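Local coordinates for protein fructokinase (Vibrio cholerae serotype O1, PDB 5EYN) that phosphorylates D-fructose with ATP as a PfkB-family fructokinase of the ribokinase clan, binding sugar, nucleotide and a metal ion, at residues A[214-219]-A[231-236]; A[239-242]-A[247-250]. All blocks are in the same frame, centred on the assembly; numbering follows the deposited sequence.

Of the segments involved, the chain running from the N terminus reaches helix 216-222 first, then passes through strand 230-234, and interaction 1 closes this helix-to-strand connection by laying Ile-216 against the strand and the turn after it. Interaction 2 opens only later, at Gly-239, and closes the tight hairpin of strands 240-244 and 247-251; the two loops therefore follow in series, neither nesting nor crossing. They meet where strands 230-234 and 240-244 are neighbours: Val-233 O lies 2.8 Å from Leu-241 N, a probable hydrogen bond. Together the two contacts tie a covering helix to the last three strands of the nine-stranded sheet, and both reach ADP.

Interaction 1: A[214-219]-A[231-236]; sequences QSIEEG and VVVTLG. With ADP (adenosine-5'-diphosphate), chain E.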
loop_
_atom_site.group_PDB
_atom_site.type_symbol
_atom_site.label_atom_id
_atom_site.label_comp_id
_atom_site.label_asym_id
_atom_site.label_seq_id
_atom_site.Cartn_x
_atom_site.Cartn_y
_atom_site.Cartn_z
ATOM N N GLN A 214 -30.855 -16.181 7.450
ATOM C CA GLN A 214 -30.245 -17.338 6.811
ATOM C C GLN A 214 -30.779 -17.590 5.410
ATOM O O GLN A 214 -30.429 -18.591 4.784
ATOM C CB GLN A 214 -30.459 -18.586 7.675
ATOM C CG GLN A 214 -29.843 -18.481 9.070
ATOM C CD GLN A 214 -28.330 -18.335 9.040
ATOM O OE1 GLN A 214 -27.654 -18.978 8.244
ATOM N NE2 GLN A 214 -27.798 -17.460 9.888
ATOM N N SER A 215 -31.620 -16.685 4.911
ATOM C CA SER A 215 -32.163 -16.818 3.569
ATOM C C SER A 215 -32.523 -15.450 3.016
ATOM O O SER A 215 -32.715 -14.495 3.768
ATOM C CB SER A 215 -33.409 -17.694 3.583
ATOM O OG SER A 215 -34.495 -17.005 4.172
ATOM N N ILE A 216 -32.618 -15.364 1.694
ATOM C CA ILE A 216 -33.012 -14.126 1.034
ATOM C C ILE A 216 -34.442 -13.740 1.441
ATOM O O ILE A 216 -34.725 -12.576 1.736
ATOM C CB ILE A 216 -32.907 -14.261 -0.496
ATOM C CG1 ILE A 216 -31.443 -14.421 -0.908
ATOM C CG2 ILE A 216 -33.493 -13.049 -1.175
ATOM C CD1 ILE A 216 -31.253 -14.744 -2.357
ATOM N N GLU A 217 -35.332 -14.726 1.476
ATOM C CA GLU A 217 -36.714 -14.498 1.884
ATOM C C GLU A 217 -36.758 -13.819 3.250
ATOM O O GLU A 217 -37.437 -12.813 3.438
ATOM C CB GLU A 217 -37.468 -15.826 1.936
ATOM C CG GLU A 217 -38.890 -15.741 2.462
ATOM C CD GLU A 217 -39.600 -17.089 2.422
ATOM O OE1 GLU A 217 -39.159 -18.024 3.125
ATOM O OE2 GLU A 217 -40.592 -17.220 1.677
ATOM N N GLU A 218 -36.029 -14.366 4.214
ATOM C CA GLU A 218 -36.016 -13.782 5.542
ATOM C C GLU A 218 -35.343 -12.412 5.549
ATOM O O GLU A 218 -35.786 -11.502 6.248
ATOM C CB GLU A 218 -35.323 -14.723 6.531
ATOM C CG GLU A 218 -36.042 -16.050 6.731
ATOM C CD GLU A 218 -37.338 -15.900 7.502
ATOM O OE1 GLU A 218 -37.546 -14.826 8.108
ATOM O OE2 GLU A 218 -38.152 -16.852 7.498
ATOM N N GLY A 219 -34.275 -12.256 4.775
ATOM C CA GLY A 219 -33.620 -10.965 4.680
ATOM C C GLY A 219 -34.531 -9.892 4.105
ATOM O O GLY A 219 -34.564 -8.763 4.596
ATOM N N VAL A 231 -35.078 -2.936 -4.448
ATOM C CA VAL A 231 -34.007 -3.732 -3.874
ATOM C C VAL A 231 -33.632 -4.772 -4.908
ATOM O O VAL A 231 -34.492 -5.429 -5.501
ATOM C CB VAL A 231 -34.439 -4.434 -2.567
ATOM C CG1 VAL A 231 -33.407 -5.448 -2.127
ATOM C CG2 VAL A 231 -34.660 -3.421 -1.458
ATOM N N VAL A 232 -32.334 -4.914 -5.136
ATOM C CA VAL A 232 -31.837 -5.940 -6.016
ATOM C C VAL A 232 -30.868 -6.785 -5.209
ATOM O O VAL A 232 -30.015 -6.249 -4.510
ATOM C CB VAL A 232 -31.132 -5.329 -7.221
ATOM C CG1 VAL A 232 -30.591 -6.425 -8.115
ATOM C CG2 VAL A 232 -32.084 -4.439 -7.978
ATOM N N VAL A 233 -31.031 -8.100 -5.270
ATOM C CA VAL A 233 -30.129 -9.015 -4.603
ATOM C C VAL A 233 -29.442 -9.819 -5.686
ATOM O O VAL A 233 -30.094 -10.584 -6.411
ATOM C CB VAL A 233 -30.871 -9.981 -3.653
ATOM C CG1 VAL A 233 -29.863 -10.836 -2.883
ATOM C CG2 VAL A 233 -31.780 -9.212 -2.705
ATOM N N THR A 234 -28.130 -9.653 -5.814
ATOM C CA THR A 234 -27.402 -10.396 -6.826
ATOM C C THR A 234 -27.179 -11.830 -6.371
ATOM O O THR A 234 -26.956 -12.109 -5.186
ATOM C CB THR A 234 -26.079 -9.713 -7.203
ATOM O OG1 THR A 234 -25.269 -9.553 -6.038
ATOM C CG2 THR A 234 -26.345 -8.348 -7.830
ATOM N N LEU A 235 -27.226 -12.725 -7.348
ATOM C CA LEU A 235 -27.204 -14.154 -7.118
ATOM C C LEU A 235 -26.080 -14.808 -7.927
ATOM O O LEU A 235 -26.205 -15.950 -8.341
ATOM C CB LEU A 235 -28.543 -14.754 -7.551
ATOM C CG LEU A 235 -29.805 -14.089 -6.997
ATOM C CD1 LEU A 235 -31.034 -14.673 -7.672
ATOM C CD2 LEU A 235 -29.874 -14.270 -5.502
ATOM N N GLY A 236 -24.997 -14.083 -8.185
ATOM C CA GLY A 236 -23.922 -14.609 -9.018
ATOM C C GLY A 236 -24.437 -15.040 -10.380
ATOM O O GLY A 236 -25.182 -14.315 -11.025
HETATM P PB ADP E . -18.621 -8.869 -7.446
HETATM O O1B ADP E . -18.074 -7.608 -8.062
HETATM O O2B ADP E . -18.858 -8.677 -5.965
HETATM O O3B ADP E . -17.623 -9.979 -7.662
HETATM P PA ADP E . -20.676 -10.646 -8.062
HETATM O O1A ADP E . -19.550 -11.610 -8.393
HETATM O O2A ADP E . -21.044 -10.873 -6.613
HETATM O O3A ADP E . -19.994 -9.226 -8.170
HETATM O "O5'" ADP E . -21.990 -10.892 -8.946
HETATM C "C5'" ADP E . -22.782 -9.838 -9.369
HETATM C "C4'" ADP E . -23.431 -10.009 -10.722
HETATM O "O4'" ADP E . -22.457 -10.334 -11.689
HETATM C "C3'" ADP E . -24.496 -11.043 -10.812
HETATM O "O3'" ADP E . -25.729 -10.541 -10.393
HETATM C "C2'" ADP E . -24.493 -11.341 -12.257
HETATM O "O2'" ADP E . -25.129 -10.379 -13.010
HETATM C "C1'" ADP E . -23.051 -11.255 -12.561
HETATM N N9 ADP E . -22.345 -12.500 -12.445
HETATM C C8 ADP E . -21.515 -12.893 -11.462
HETATM N N7 ADP E . -21.032 -14.097 -11.726
HETATM C C5 ADP E . -21.535 -14.515 -12.889
HETATM C C6 ADP E . -21.400 -15.650 -13.671
HETATM N N6 ADP E . -20.568 -16.736 -13.260
HETATM N N1 ADP E . -22.071 -15.733 -14.816
HETATM C C2 ADP E . -22.870 -14.747 -15.263
HETATM N N3 ADP E . -23.031 -13.621 -14.530
HETATM C C4 ADP E . -22.380 -13.497 -13.366
#
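Ile-216 presents its CD1 methyl to two side chains of segment 231-236, and the evidence for close packing is strongest at Leu-235: Ile-216 CD1 lies 3.5 Å from Leu-235 CD2, tighter than the usual van der Waals separation of two methyls. These side chains meet at a slant, one delta methyl against the other. Against Val-233 the fit is looser, with Ile-216 CD1 4.2 Å from Val-233 CG1, and here the two side chains run past each other in opposite directions. With CG1 of Ile-216 anti to the carbonyl carbon (chi1 -67°) and chi2 extended at 172°, CD1 is carried out toward the strand. On the other side, Val-233 points its CB toward the helix, whereas the CB of Leu-235, past the end of the strand, is not aimed at the helix although CD2 reaches Ile-216. Glu-204 and Leu-207 of helix 204-211 border the same apolar patch.

The contact packs the first turn of helix 216-222 against strand 230-234, part of the central, mostly parallel sheet of the ribokinase-type alpha/beta fold. Ser-215 is the N-cap of that helix: its OG accepts from Glu-218 N at 3.1 Å with an N-H...O angle of 164°, capping the first turn, next in sequence to Ile-216.

Thr-234 has its CB directed away from the helix, and the nucleotide lies beyond it: Thr-234 CB is 3.3 Å from ADP O3' and Thr-234 CG2 is 3.4 Å from the same oxygen. Thr-234 OG1 makes a weak hydrogen bond to Phe-202 O in strand 199-203. One residue past Leu-235, Gly-236 O approaches ADP C2' at 3.3 Å.

Interaction 2: A[239-242]-A[247-250]; sequences GALV and SQQI. With ADP (adenosine-5'-diphosphate), chain E.
Leu-241 passes at an angle over the end of Gln-248, its CD1 3.9 Å from Gln-248 OE1, an apolar methyl set against the amide oxygen. Two torsions put CD1 there: CG lies anti to the backbone N (chi1 -175°) and chi2 is extended at 160°. Gln-248 is extended beyond CG, which brings OE1 to the leucine methyl. Leu-241 also pairs with Ile-250 as an antiparallel non-hydrogen-bonded pair, the alpha carbons Leu-241 CA and Ile-250 CA being 4.3 Å apart, against 5.2 Å for Val-242 CA and Gln-249 CA in the hydrogen-bonded pair.

That next pair, Val-242 with Gln-249, is bonded in both directions. Val-242 N gives to Gln-249 O at 2.8 Å and 165°, and Gln-249 N returns a more bent bond of 3.0 Å to Val-242 O. Val-242 O is further held by a water that donates to it at 2.9 Å and also bonds Ser-247 OG. Running antiparallel and joined by a short turn, strands 240-244 and 247-251 form a beta hairpin.

Just before the first strand, Gly-239 O accepts from the ribose hydroxyl O3' of ADP at 2.8 Å, which makes the entry to the hairpin part of the nucleotide pocket.

Strand 247-251 is the outermost of the sheet within the chain, while strand 240-244 lies between it and strand 230-234, with Ala-240 on Val-232 and Val-242 on Leu-230. Helix 285-302 covers the face carrying Val-242 and Gln-249, through Ile-288, Leu-289 and Val-292; helix 216-222 meets Leu-241 with Ile-216 and Leu-220.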
loop_
_atom_site.group_PDB
_atom_site.type_symbol
_atom_site.label_atom_id
_atom_site.label_comp_id
_atom_site.label_asym_id
_atom_site.label_seq_id
_atom_site.Cartn_x
_atom_site.Cartn_y
_atom_site.Cartn_z
ATOM N N GLY A 239 -28.114 -14.604 -11.579
ATOM C CA GLY A 239 -28.666 -13.322 -11.965
ATOM C C GLY A 239 -28.949 -12.431 -10.774
ATOM O O GLY A 239 -28.054 -12.112 -9.988
ATOM N N ALA A 240 -30.203 -12.013 -10.651
ATOM C CA ALA A 240 -30.588 -11.094 -9.593
ATOM C C ALA A 240 -32.059 -11.230 -9.256
ATOM O O ALA A 240 -32.894 -11.454 -10.133
ATOM C CB ALA A 240 -30.289 -9.679 -10.003
ATOM N N LEU A 241 -32.363 -11.114 -7.971
ATOM C CA LEU A 241 -33.729 -11.019 -7.497
ATOM C C LEU A 241 -34.083 -9.549 -7.412
ATOM O O LEU A 241 -33.368 -8.758 -6.809
ATOM C CB LEU A 241 -33.873 -11.704 -6.141
ATOM C CG LEU A 241 -35.311 -11.752 -5.606
ATOM C CD1 LEU A 241 -35.467 -12.826 -4.556
ATOM C CD2 LEU A 241 -35.735 -10.433 -5.004
ATOM N N VAL A 242 -35.203 -9.189 -8.019
ATOM C CA VAL A 242 -35.655 -7.808 -8.075
ATOM C C VAL A 242 -36.897 -7.683 -7.204
ATOM O O VAL A 242 -37.882 -8.377 -7.424
ATOM C CB VAL A 242 -35.989 -7.410 -9.520
ATOM C CG1 VAL A 242 -36.432 -5.964 -9.585
ATOM C CG2 VAL A 242 -34.793 -7.653 -10.440
ATOM N N SER A 247 -43.916 -7.169 -5.240
ATOM C CA SER A 247 -43.428 -7.966 -6.361
ATOM C C SER A 247 -41.993 -8.415 -6.148
ATOM O O SER A 247 -41.140 -7.638 -5.736
ATOM C CB SER A 247 -43.549 -7.153 -7.653
ATOM O OG SER A 247 -43.038 -7.855 -8.769
ATOM N N GLN A 248 -41.746 -9.692 -6.417
ATOM C CA GLN A 248 -40.391 -10.244 -6.447
ATOM C C GLN A 248 -40.272 -11.049 -7.723
ATOM O O GLN A 248 -41.189 -11.782 -8.089
ATOM C CB GLN A 248 -40.121 -11.175 -5.264
ATOM C CG GLN A 248 -40.071 -10.510 -3.904
ATOM C CD GLN A 248 -39.695 -11.496 -2.814
ATOM O OE1 GLN A 248 -39.100 -12.540 -3.090
ATOM N NE2 GLN A 248 -40.041 -11.174 -1.573
ATOM N N GLN A 249 -39.135 -10.917 -8.387
ATOM C CA GLN A 249 -38.901 -11.602 -9.631
ATOM C C GLN A 249 -37.419 -11.849 -9.826
ATOM O O GLN A 249 -36.611 -10.952 -9.622
ATOM C CB GLN A 249 -39.403 -10.711 -10.745
ATOM C CG GLN A 249 -39.367 -11.315 -12.083
ATOM C CD GLN A 249 -40.067 -10.424 -13.064
ATOM O OE1 GLN A 249 -40.917 -9.614 -12.679
ATOM N NE2 GLN A 249 -39.703 -10.534 -14.334
ATOM N N ILE A 250 -37.066 -13.068 -10.215
ATOM C CA ILE A 250 -35.692 -13.378 -10.568
ATOM C C ILE A 250 -35.471 -13.058 -12.031
ATOM O O ILE A 250 -36.251 -13.453 -12.893
ATOM C CB ILE A 250 -35.338 -14.838 -10.291
ATOM C CG1 ILE A 250 -35.378 -15.114 -8.788
ATOM C CG2 ILE A 250 -33.958 -15.137 -10.841
ATOM C CD1 ILE A 250 -35.152 -16.564 -8.426
HETATM P PB ADP E . -18.621 -8.869 -7.446
HETATM O O1B ADP E . -18.074 -7.608 -8.062
HETATM O O2B ADP E . -18.858 -8.677 -5.965
HETATM O O3B ADP E . -17.623 -9.979 -7.662
HETATM P PA ADP E . -20.676 -10.646 -8.062
HETATM O O1A ADP E . -19.550 -11.610 -8.393
HETATM O O2A ADP E . -21.044 -10.873 -6.613
HETATM O O3A ADP E . -19.994 -9.226 -8.170
HETATM O "O5'" ADP E . -21.990 -10.892 -8.946
HETATM C "C5'" ADP E . -22.782 -9.838 -9.369
HETATM C "C4'" ADP E . -23.431 -10.009 -10.722
HETATM O "O4'" ADP E . -22.457 -10.334 -11.689
HETATM C "C3'" ADP E . -24.496 -11.043 -10.812
HETATM O "O3'" ADP E . -25.729 -10.541 -10.393
HETATM C "C2'" ADP E . -24.493 -11.341 -12.257
HETATM O "O2'" ADP E . -25.129 -10.379 -13.010
HETATM C "C1'" ADP E . -23.051 -11.255 -12.561
HETATM N N9 ADP E . -22.345 -12.500 -12.445
HETATM C C8 ADP E . -21.515 -12.893 -11.462
HETATM N N7 ADP E . -21.032 -14.097 -11.726
HETATM C C5 ADP E . -21.535 -14.515 -12.889
HETATM C C6 ADP E . -21.400 -15.650 -13.671
HETATM N N6 ADP E . -20.568 -16.736 -13.260
HETATM N N1 ADP E . -22.071 -15.733 -14.816
HETATM C C2 ADP E . -22.870 -14.747 -15.263
HETATM N N3 ADP E . -23.031 -13.621 -14.530
HETATM C C4 ADP E . -22.380 -13.497 -13.366
HETATM O O HOH W 1 -40.106 -6.954 -8.737
#